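Local coordinates for fusolin (PDB 4YN1), which forms the crystalline spindles of an insect poxvirus that enhance virulence, and probably acts on chitin as a lytic polysaccharide monooxygenase, at residues Pro146-Val151 with Tyr212-Arg217; Glu135-Pro140 with Val195-Val200; Gln39-Lys44 with Ala56-Tyr61. All coordinates share one frame; numbering follows the deposited sequence.

Interaction 1 of 3, residues Pro146-Val151 with Tyr212-Arg217; sequences PSYFEV and YVRWQR. With NAG (2-acetamido-2-deoxy-beta-D-glucopyranose), chain B.
Strands 147-151 and 212-217 run antiparallel, the axes of these short segments approaching to 4.7 Å, with Y148-Q216 and E150-R214 as hydrogen-bonded pairs. They belong to the mixed sheet of the β-sandwich found in lytic polysaccharide monooxygenases. On one face of the sheet the F149 ring stacks on the five-membered ring of W215 in an offset arrangement, planes 6° apart and centroids separated by 4.0 Å. F138 and Y196 of the other sheet meet both rings, so the stack is buried in the interior. The W215 indole NE1 donates to S147 OG at 2.8 Å in a bent bond (137°), with OG tilted out of the indole plane. On the opposite face, Q216 CB lies over the Y148 ring in a CH-pi contact. R214, extended with CG anti to the backbone N (chi1 175°), runs beside E150 and brings NH1 to OE1 at 2.9 Å; OE1 lies in the guanidinium plane, whereas NH1 sits above the carboxylate plane. Y152 OH also bonds OE1, and R214 NE and NH2 have further partners in Y226 and F77. A water joins Y148 OH, R214 NH1 and E150 OE2, while OE2 also accepts a hydrogen bond from N2 of the N-acetylglucosamine at 2.8 Å.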
loop_
_atom_site.group_PDB
_atom_site.type_symbol
_atom_site.label_atom_id
_atom_site.label_comp_id
_atom_site.label_asym_id
_atom_site.label_seq_id
_atom_site.Cartn_x
_atom_site.Cartn_y
_atom_site.Cartn_z
ATOM N N PRO A 146 -15.000 15.230 11.308
ATOM C CA PRO A 146 -13.626 15.167 11.826
ATOM C C PRO A 146 -12.967 13.804 11.596
ATOM O O PRO A 146 -13.645 12.782 11.548
ATOM C CB PRO A 146 -13.825 15.458 13.325
ATOM C CG PRO A 146 -15.138 14.874 13.629
ATOM C CD PRO A 146 -15.985 15.166 12.410
ATOM N N SER A 147 -11.652 13.806 11.452
ATOM C CA SER A 147 -10.911 12.581 11.202
ATOM C C SER A 147 -9.461 12.797 11.548
ATOM O O SER A 147 -9.039 13.937 11.778
ATOM C CB SER A 147 -11.045 12.186 9.724
ATOM O OG SER A 147 -10.330 13.121 8.929
ATOM N N TYR A 148 -8.675 11.713 11.530
ATOM C CA TYR A 148 -7.255 11.787 11.812
ATOM C C TYR A 148 -6.509 10.711 11.052
ATOM O O TYR A 148 -7.122 9.801 10.510
ATOM C CB TYR A 148 -6.942 11.742 13.321
ATOM C CG TYR A 148 -7.251 10.412 13.971
ATOM C CD1 TYR A 148 -8.561 10.003 14.169
ATOM C CD2 TYR A 148 -6.231 9.567 14.409
ATOM C CE1 TYR A 148 -8.860 8.834 14.847
ATOM C CE2 TYR A 148 -6.522 8.335 14.998
ATOM C CZ TYR A 148 -7.844 7.990 15.247
ATOM O OH TYR A 148 -8.215 6.791 15.787
ATOM N N PHE A 149 -5.223 10.883 10.938
ATOM C CA PHE A 149 -4.344 9.961 10.212
ATOM C C PHE A 149 -3.334 9.331 11.133
ATOM O O PHE A 149 -2.700 10.039 11.920
ATOM C CB PHE A 149 -3.540 10.697 9.130
ATOM C CG PHE A 149 -4.334 11.060 7.903
ATOM C CD1 PHE A 149 -5.032 12.250 7.841
ATOM C CD2 PHE A 149 -4.436 10.178 6.838
ATOM C CE1 PHE A 149 -5.773 12.590 6.706
ATOM C CE2 PHE A 149 -5.186 10.510 5.702
ATOM C CZ PHE A 149 -5.814 11.732 5.623
ATOM N N GLU A 150 -3.098 8.036 10.939
ATOM C CA GLU A 150 -2.003 7.306 11.529
ATOM C C GLU A 150 -1.190 6.692 10.390
ATOM O O GLU A 150 -1.777 6.211 9.412
ATOM C CB GLU A 150 -2.517 6.165 12.422
ATOM C CG GLU A 150 -3.121 6.699 13.710
ATOM C CD GLU A 150 -3.700 5.647 14.632
ATOM O OE1 GLU A 150 -3.800 4.471 14.215
ATOM O OE2 GLU A 150 -4.131 6.011 15.750
ATOM N N VAL A 151 0.133 6.754 10.492
ATOM C CA VAL A 151 1.009 6.142 9.512
ATOM C C VAL A 151 1.964 5.207 10.197
ATOM O O VAL A 151 2.555 5.555 11.213
ATOM C CB VAL A 151 1.760 7.155 8.643
ATOM C CG1 VAL A 151 2.495 6.439 7.521
ATOM C CG2 VAL A 151 0.804 8.212 8.070
ATOM N N TYR A 212 2.015 1.968 5.859
ATOM C CA TYR A 212 0.609 1.607 6.009
ATOM C C TYR A 212 -0.101 2.816 6.562
ATOM O O TYR A 212 0.272 3.303 7.636
ATOM C CB TYR A 212 0.459 0.431 6.948
ATOM C CG TYR A 212 -0.912 -0.189 6.962
ATOM C CD1 TYR A 212 -1.457 -0.741 5.806
ATOM C CD2 TYR A 212 -1.583 -0.402 8.154
ATOM C CE1 TYR A 212 -2.667 -1.405 5.822
ATOM C CE2 TYR A 212 -2.801 -1.088 8.184
ATOM C CZ TYR A 212 -3.365 -1.542 7.012
ATOM O OH TYR A 212 -4.543 -2.245 7.055
ATOM N N VAL A 213 -1.015 3.367 5.769
ATOM C CA VAL A 213 -1.727 4.599 6.071
ATOM C C VAL A 213 -3.144 4.297 6.506
ATOM O O VAL A 213 -3.897 3.633 5.785
ATOM C CB VAL A 213 -1.704 5.544 4.868
ATOM C CG1 VAL A 213 -2.490 6.826 5.178
ATOM C CG2 VAL A 213 -0.263 5.873 4.448
ATOM N N ARG A 214 -3.535 4.891 7.634
ATOM C CA ARG A 214 -4.861 4.740 8.184
ATOM C C ARG A 214 -5.492 6.134 8.283
ATOM O O ARG A 214 -4.923 7.016 8.925
ATOM C CB ARG A 214 -4.780 4.097 9.565
ATOM C CG ARG A 214 -6.133 4.001 10.285
ATOM C CD ARG A 214 -5.946 3.440 11.682
ATOM N NE ARG A 214 -7.239 3.275 12.330
ATOM C CZ ARG A 214 -7.524 3.502 13.608
ATOM N NH1 ARG A 214 -6.571 3.820 14.465
ATOM N NH2 ARG A 214 -8.757 3.347 14.049
ATOM N N TRP A 215 -6.649 6.325 7.642
ATOM C CA TRP A 215 -7.413 7.575 7.742
ATOM C C TRP A 215 -8.668 7.189 8.502
ATOM O O TRP A 215 -9.508 6.498 7.949
ATOM C CB TRP A 215 -7.807 8.104 6.351
ATOM C CG TRP A 215 -8.531 9.413 6.395
ATOM C CD1 TRP A 215 -8.372 10.406 7.315
ATOM C CD2 TRP A 215 -9.354 9.961 5.354
ATOM N NE1 TRP A 215 -9.100 11.513 6.944
ATOM C CE2 TRP A 215 -9.728 11.259 5.755
ATOM C CE3 TRP A 215 -9.914 9.436 4.181
ATOM C CZ2 TRP A 215 -10.528 12.094 4.955
ATOM C CZ3 TRP A 215 -10.653 10.290 3.367
ATOM C CH2 TRP A 215 -11.009 11.571 3.793
ATOM N N GLN A 216 -8.801 7.634 9.765
ATOM C CA GLN A 216 -9.907 7.220 10.614
ATOM C C GLN A 216 -10.899 8.354 10.849
ATOM O O GLN A 216 -10.495 9.413 11.310
ATOM C CB GLN A 216 -9.310 6.753 11.951
ATOM C CG GLN A 216 -10.317 6.282 13.011
ATOM C CD GLN A 216 -11.212 5.157 12.535
ATOM O OE1 GLN A 216 -10.768 4.068 12.167
ATOM N NE2 GLN A 216 -12.501 5.346 12.557
ATOM N N ARG A 217 -12.165 8.111 10.615
ATOM C CA ARG A 217 -13.212 9.094 10.909
ATOM C C ARG A 217 -13.480 9.096 12.409
ATOM O O ARG A 217 -13.604 8.023 13.017
ATOM C CB ARG A 217 -14.492 8.764 10.161
ATOM C CG ARG A 217 -14.325 9.049 8.681
ATOM C CD ARG A 217 -15.367 8.360 7.834
ATOM N NE ARG A 217 -16.719 8.857 8.080
ATOM C CZ ARG A 217 -17.776 8.597 7.315
ATOM N NH1 ARG A 217 -17.653 7.833 6.233
ATOM N NH2 ARG A 217 -18.962 9.107 7.618
HETATM C C1 NAG B . -3.174 8.535 18.237
HETATM C C2 NAG B . -3.201 7.297 19.128
HETATM C C3 NAG B . -4.550 7.253 19.848
HETATM C C4 NAG B . -4.785 8.548 20.612
HETATM C C5 NAG B . -4.631 9.738 19.667
HETATM C C6 NAG B . -4.745 11.085 20.350
HETATM C C7 NAG B . -2.132 5.169 18.580
HETATM C C8 NAG B . -2.047 4.041 17.594
HETATM N N2 NAG B . -3.025 6.111 18.309
HETATM O O3 NAG B . -4.601 6.122 20.719
HETATM O O4 NAG B . -6.102 8.564 21.149
HETATM O O5 NAG B . -3.325 9.686 19.075
HETATM O O6 NAG B . -3.801 11.212 21.408
HETATM O O7 NAG B . -1.431 5.211 19.586
HETATM O O HOH W 1 -6.273 5.308 17.036
#

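Interaction 2 of 3, residues Glu135-Pro140 with Val195-Val200; sequences ELEFCP and VYRMIV
Four backbone hydrogen bonds join E135-P140 to V195-V200 as antiparallel neighbours, through the pairs L136-M198 and F138-Y196, in the four-stranded sheet of the β-sandwich. The tight side carries L136, F138, Y196, M198 and V200. M198 places CG between its backbone N and carbonyl carbon (chi1 63°) and bends twice beyond it, which brings the methyl CE alongside L136 CD2 at 3.8 Å and near F138 CB. L136 CB meets V200 CG2 at 3.9 Å, and P140 CB reaches the edge of the Y196 ring at CE2, 3.8 Å away. Next to P140, C139 ties the strand to C189 by a disulfide. The face bearing E135, E137, R197 and I199 is looser: E135 and R197 are partly exposed and I199 exposed, while E137 is buried. There I199 CD1 touches E135 CB at 3.7 Å, and R197 NE makes a long, weak salt bridge to E135 OE2, 3.4 Å with an N-H...O angle of 126°. A water accepts from R197 NH1 and donates to E137 OE2, a carboxylate also bonded by T5 and S187. E135 also pairs with R184, and R197 NH1 bonds N182 O, so the mutual attraction of E135 and R197 is probably weak.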
loop_
_atom_site.group_PDB
_atom_site.type_symbol
_atom_site.label_atom_id
_atom_site.label_comp_id
_atom_site.label_asym_id
_atom_site.label_seq_id
_atom_site.Cartn_x
_atom_site.Cartn_y
_atom_site.Cartn_z
ATOM N N GLU A 135 6.848 13.937 2.160
ATOM C CA GLU A 135 5.576 14.656 2.238
ATOM C C GLU A 135 4.556 13.733 1.616
ATOM O O GLU A 135 4.436 13.660 0.397
ATOM C CB GLU A 135 5.604 15.982 1.523
ATOM C CG GLU A 135 4.305 16.735 1.687
ATOM C CD GLU A 135 4.284 17.967 0.818
ATOM O OE1 GLU A 135 4.537 17.834 -0.400
ATOM O OE2 GLU A 135 3.882 19.037 1.324
ATOM N N LEU A 136 3.830 13.021 2.433
ATOM C CA LEU A 136 2.843 12.083 1.919
ATOM C C LEU A 136 1.635 12.859 1.413
ATOM O O LEU A 136 1.195 13.793 2.078
ATOM C CB LEU A 136 2.440 11.120 3.040
ATOM C CG LEU A 136 1.499 9.974 2.687
ATOM C CD1 LEU A 136 1.980 8.657 3.260
ATOM C CD2 LEU A 136 0.116 10.233 3.139
ATOM N N GLU A 137 1.087 12.479 0.266
ATOM C CA GLU A 137 -0.153 13.111 -0.195
ATOM C C GLU A 137 -1.246 12.070 -0.179
ATOM O O GLU A 137 -1.121 11.027 -0.823
ATOM C CB GLU A 137 0.022 13.688 -1.601
ATOM C CG GLU A 137 -1.183 14.494 -2.107
ATOM C CD GLU A 137 -1.132 14.838 -3.581
ATOM O OE1 GLU A 137 -1.088 13.885 -4.385
ATOM O OE2 GLU A 137 -1.199 16.035 -3.949
ATOM N N PHE A 138 -2.348 12.374 0.483
ATOM C CA PHE A 138 -3.520 11.511 0.517
ATOM C C PHE A 138 -4.603 12.247 -0.265
ATOM O O PHE A 138 -4.851 13.440 -0.040
ATOM C CB PHE A 138 -3.948 11.216 1.958
ATOM C CG PHE A 138 -5.060 10.216 2.021
ATOM C CD1 PHE A 138 -6.384 10.621 1.938
ATOM C CD2 PHE A 138 -4.795 8.866 2.193
ATOM C CE1 PHE A 138 -7.413 9.693 1.987
ATOM C CE2 PHE A 138 -5.825 7.938 2.161
ATOM C CZ PHE A 138 -7.130 8.356 2.122
ATOM N N CYS A 139 -5.217 11.523 -1.201
ATOM C CA CYS A 139 -6.187 12.033 -2.163
ATOM C C CYS A 139 -7.625 11.652 -1.715
ATOM O O CYS A 139 -8.034 10.509 -1.858
ATOM C CB CYS A 139 -5.822 11.459 -3.523
ATOM S SG CYS A 139 -6.847 12.038 -4.891
ATOM N N PRO A 140 -8.357 12.558 -1.049
ATOM C CA PRO A 140 -9.711 12.227 -0.573
ATOM C C PRO A 140 -10.718 12.345 -1.723
ATOM O O PRO A 140 -10.678 13.320 -2.501
ATOM C CB PRO A 140 -9.949 13.281 0.492
ATOM C CG PRO A 140 -9.233 14.455 -0.011
ATOM C CD PRO A 140 -8.055 13.966 -0.779
ATOM N N VAL A 195 -6.381 18.170 -0.989
ATOM C CA VAL A 195 -5.712 16.957 -0.514
ATOM C C VAL A 195 -5.337 17.103 0.935
ATOM O O VAL A 195 -5.396 18.196 1.486
ATOM C CB VAL A 195 -4.428 16.694 -1.360
ATOM C CG1 VAL A 195 -4.747 16.344 -2.806
ATOM C CG2 VAL A 195 -3.452 17.842 -1.268
ATOM N N TYR A 196 -4.843 16.021 1.529
ATOM C CA TYR A 196 -4.238 16.036 2.864
ATOM C C TYR A 196 -2.768 15.708 2.671
ATOM O O TYR A 196 -2.445 14.616 2.165
ATOM C CB TYR A 196 -4.844 14.994 3.795
ATOM C CG TYR A 196 -6.297 15.228 4.131
ATOM C CD1 TYR A 196 -6.670 16.159 5.097
ATOM C CD2 TYR A 196 -7.306 14.544 3.464
ATOM C CE1 TYR A 196 -8.011 16.386 5.403
ATOM C CE2 TYR A 196 -8.644 14.764 3.762
ATOM C CZ TYR A 196 -8.990 15.659 4.761
ATOM O OH TYR A 196 -10.304 15.844 5.065
ATOM N N ARG A 197 -1.884 16.659 2.974
ATOM C CA ARG A 197 -0.455 16.451 2.896
ATOM C C ARG A 197 0.094 16.418 4.306
ATOM O O ARG A 197 -0.315 17.210 5.147
ATOM C CB ARG A 197 0.280 17.510 2.065
ATOM C CG ARG A 197 -0.077 17.466 0.577
ATOM C CD ARG A 197 0.858 18.330 -0.290
ATOM N NE ARG A 197 0.810 19.721 0.137
ATOM C CZ ARG A 197 0.028 20.675 -0.366
ATOM N NH1 ARG A 197 -0.745 20.431 -1.422
ATOM N NH2 ARG A 197 0.025 21.882 0.169
ATOM N N MET A 198 0.990 15.490 4.587
ATOM C CA MET A 198 1.561 15.378 5.938
ATOM C C MET A 198 3.012 14.939 5.815
ATOM O O MET A 198 3.351 14.147 4.936
ATOM C CB MET A 198 0.724 14.415 6.827
ATOM C CG MET A 198 0.690 12.988 6.336
ATOM S SD MET A 198 -0.807 12.060 6.619
ATOM C CE MET A 198 -1.855 12.707 5.222
ATOM N N ILE A 199 3.878 15.485 6.656
ATOM C CA ILE A 199 5.287 15.119 6.648
ATOM C C ILE A 199 5.441 13.916 7.533
ATOM O O ILE A 199 5.250 14.014 8.745
ATOM C CB ILE A 199 6.244 16.270 7.110
ATOM C CG1 ILE A 199 6.020 17.574 6.286
ATOM C CG2 ILE A 199 7.714 15.803 7.015
ATOM C CD1 ILE A 199 6.163 17.423 4.862
ATOM N N VAL A 200 5.805 12.785 6.928
ATOM C CA VAL A 200 5.965 11.532 7.631
ATOM C C VAL A 200 7.467 11.249 7.822
ATOM O O VAL A 200 8.171 11.123 6.828
ATOM C CB VAL A 200 5.274 10.378 6.871
ATOM C CG1 VAL A 200 5.469 9.036 7.595
ATOM C CG2 VAL A 200 3.787 10.652 6.721
HETATM O O HOH W 2 -0.285 18.600 -3.624
#

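Interaction 3 of 3, residues Gln39-Lys44 with Ala56-Tyr61; sequences QYVFNK and ASAAQY
Apolar contacts between V41, F42 and three alanines join helix segments 39-44 and 56-61, whose axes approach to 7.9 Å. V41 has CG1 anti to its backbone N (chi1 172°), and this methyl reaches between A58 and A59, lying 4.0 Å from A58 CB and 3.8 Å from the backbone A59 N. The neighbouring residue F42 meets the same A59, CB to CB at 4.2 Å. The F42 ring extends beyond it to A56, with CE1 4.0 Å from A56 CB and A56 CA at the ring edge, in its plane. The N-to-C directions differ by 150°, which makes this an antiparallel helical hairpin, helix 32-47 turning back into helix 52-64 within the lytic polysaccharide monooxygenase region. Segment 56-61 offers only alanine side chains to the contact, and the V41 and A59 CA atoms come within 5.4 Å. Y38 packs on A56 and A59 as well, while M62 touches V41. The backbone hydrogen bonds stay within each helix, for example N43 N to Q39 O at 2.8 Å and Q60 N to A56 O at the same distance. K44 NZ forms a salt bridge with D107 and S57 OG is bonded to R103, both outside the hairpin.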
loop_
_atom_site.group_PDB
_atom_site.type_symbol
_atom_site.label_atom_id
_atom_site.label_comp_id
_atom_site.label_asym_id
_atom_site.label_seq_id
_atom_site.Cartn_x
_atom_site.Cartn_y
_atom_site.Cartn_z
ATOM N N GLN A 39 -6.399 -12.097 -10.567
ATOM C CA GLN A 39 -6.591 -13.504 -10.842
ATOM C C GLN A 39 -6.806 -14.335 -9.608
ATOM O O GLN A 39 -7.589 -15.270 -9.652
ATOM C CB GLN A 39 -5.487 -14.024 -11.735
ATOM C CG GLN A 39 -5.653 -13.448 -13.129
ATOM C CD GLN A 39 -4.614 -13.893 -14.109
ATOM O OE1 GLN A 39 -3.533 -14.352 -13.739
ATOM N NE2 GLN A 39 -4.900 -13.693 -15.391
ATOM N N TYR A 40 -6.217 -13.931 -8.489
ATOM C CA TYR A 40 -6.421 -14.606 -7.214
ATOM C C TYR A 40 -7.896 -14.535 -6.809
ATOM O O TYR A 40 -8.511 -15.538 -6.415
ATOM C CB TYR A 40 -5.532 -13.934 -6.145
ATOM C CG TYR A 40 -5.675 -14.519 -4.772
ATOM C CD1 TYR A 40 -4.905 -15.610 -4.380
ATOM C CD2 TYR A 40 -6.644 -14.056 -3.891
ATOM C CE1 TYR A 40 -5.092 -16.220 -3.154
ATOM C CE2 TYR A 40 -6.817 -14.639 -2.639
ATOM C CZ TYR A 40 -6.054 -15.744 -2.288
ATOM O OH TYR A 40 -6.224 -16.368 -1.084
ATOM N N VAL A 41 -8.458 -13.340 -6.867
ATOM C CA VAL A 41 -9.866 -13.163 -6.478
ATOM C C VAL A 41 -10.783 -13.848 -7.489
ATOM O O VAL A 41 -11.755 -14.499 -7.109
ATOM C CB VAL A 41 -10.200 -11.663 -6.300
ATOM C CG1 VAL A 41 -11.697 -11.450 -6.087
ATOM C CG2 VAL A 41 -9.408 -11.108 -5.127
ATOM N N PHE A 42 -10.469 -13.686 -8.762
ATOM C CA PHE A 42 -11.246 -14.288 -9.853
ATOM C C PHE A 42 -11.291 -15.809 -9.638
ATOM O O PHE A 42 -12.372 -16.382 -9.568
ATOM C CB PHE A 42 -10.609 -13.944 -11.187
ATOM C CG PHE A 42 -11.363 -14.435 -12.405
ATOM C CD1 PHE A 42 -12.385 -13.677 -12.960
ATOM C CD2 PHE A 42 -11.018 -15.627 -13.023
ATOM C CE1 PHE A 42 -13.040 -14.104 -14.126
ATOM C CE2 PHE A 42 -11.715 -16.080 -14.151
ATOM C CZ PHE A 42 -12.721 -15.322 -14.687
ATOM N N ASN A 43 -10.114 -16.443 -9.449
ATOM C CA ASN A 43 -10.046 -17.887 -9.198
ATOM C C ASN A 43 -10.643 -18.318 -7.858
ATOM O O ASN A 43 -11.191 -19.424 -7.766
ATOM C CB ASN A 43 -8.619 -18.394 -9.342
ATOM C CG ASN A 43 -8.158 -18.385 -10.756
ATOM O OD1 ASN A 43 -8.935 -18.218 -11.687
ATOM N ND2 ASN A 43 -6.882 -18.547 -10.952
ATOM N N LYS A 44 -10.613 -17.462 -6.843
ATOM C CA LYS A 44 -11.244 -17.772 -5.555
ATOM C C LYS A 44 -12.767 -17.859 -5.748
ATOM O O LYS A 44 -13.395 -18.798 -5.251
ATOM C CB LYS A 44 -10.914 -16.701 -4.511
ATOM C CG LYS A 44 -11.399 -16.955 -3.101
ATOM C CD LYS A 44 -10.778 -15.914 -2.158
ATOM C CE LYS A 44 -11.446 -15.835 -0.812
ATOM N NZ LYS A 44 -10.796 -14.797 0.031
ATOM N N ALA A 56 -15.509 -12.221 -12.390
ATOM C CA ALA A 56 -14.971 -10.999 -13.001
ATOM C C ALA A 56 -15.452 -9.785 -12.200
ATOM O O ALA A 56 -14.656 -8.898 -11.896
ATOM C CB ALA A 56 -15.404 -10.879 -14.460
ATOM N N SER A 57 -16.720 -9.795 -11.775
ATOM C CA SER A 57 -17.273 -8.698 -11.003
ATOM C C SER A 57 -16.531 -8.501 -9.664
ATOM O O SER A 57 -16.202 -7.369 -9.316
ATOM C CB SER A 57 -18.774 -8.893 -10.776
ATOM O OG SER A 57 -19.281 -7.921 -9.874
ATOM N N ALA A 58 -16.284 -9.594 -8.931
ATOM C CA ALA A 58 -15.580 -9.555 -7.652
ATOM C C ALA A 58 -14.156 -9.023 -7.826
ATOM O O ALA A 58 -13.724 -8.166 -7.062
ATOM C CB ALA A 58 -15.541 -10.944 -7.026
ATOM N N ALA A 59 -13.454 -9.478 -8.859
ATOM C CA ALA A 59 -12.075 -9.047 -9.087
ATOM C C ALA A 59 -12.007 -7.597 -9.544
ATOM O O ALA A 59 -11.136 -6.829 -9.121
ATOM C CB ALA A 59 -11.441 -9.948 -10.099
ATOM N N GLN A 60 -12.960 -7.197 -10.396
ATOM C CA GLN A 60 -13.034 -5.806 -10.851
ATOM C C GLN A 60 -13.374 -4.848 -9.724
ATOM O O GLN A 60 -12.775 -3.764 -9.625
ATOM C CB GLN A 60 -14.028 -5.686 -12.005
ATOM C CG GLN A 60 -13.478 -6.318 -13.282
ATOM C CD GLN A 60 -14.538 -6.599 -14.340
ATOM O OE1 GLN A 60 -15.708 -6.275 -14.180
ATOM N NE2 GLN A 60 -14.146 -7.240 -15.424
ATOM N N TYR A 61 -14.243 -5.283 -8.821
ATOM C CA TYR A 61 -14.682 -4.500 -7.671
ATOM C C TYR A 61 -13.459 -4.127 -6.821
ATOM O O TYR A 61 -13.368 -3.028 -6.336
ATOM C CB TYR A 61 -15.675 -5.335 -6.842
ATOM C CG TYR A 61 -16.204 -4.644 -5.611
ATOM C CD1 TYR A 61 -17.333 -3.831 -5.674
ATOM C CD2 TYR A 61 -15.607 -4.835 -4.374
ATOM C CE1 TYR A 61 -17.867 -3.248 -4.530
ATOM C CE2 TYR A 61 -16.158 -4.290 -3.216
ATOM C CZ TYR A 61 -17.303 -3.519 -3.297
ATOM O OH TYR A 61 -17.759 -2.920 -2.169
#

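Overall arrangement
From the N terminus, interaction 3 closes first: the chain passes along helix 32-47, turns, and returns on helix 52-64, with just 11 residues between the paired segments. Interactions 1 and 2 follow it in series and cross each other, because the segments alternate as 135-140, 146-151, 195-200 and 212-217. Each of the two loops they close spans more than 50 residues and contains no helix. Strand 131-140 is followed by 147-154, and 194-203 by 209-217, each time passing from one sheet to the other, and the two pairs face each other across the sandwich. The helical hairpin of interaction 3 stands apart, its centre about 28 Å from that of interaction 1 and 30 Å from that of interaction 2.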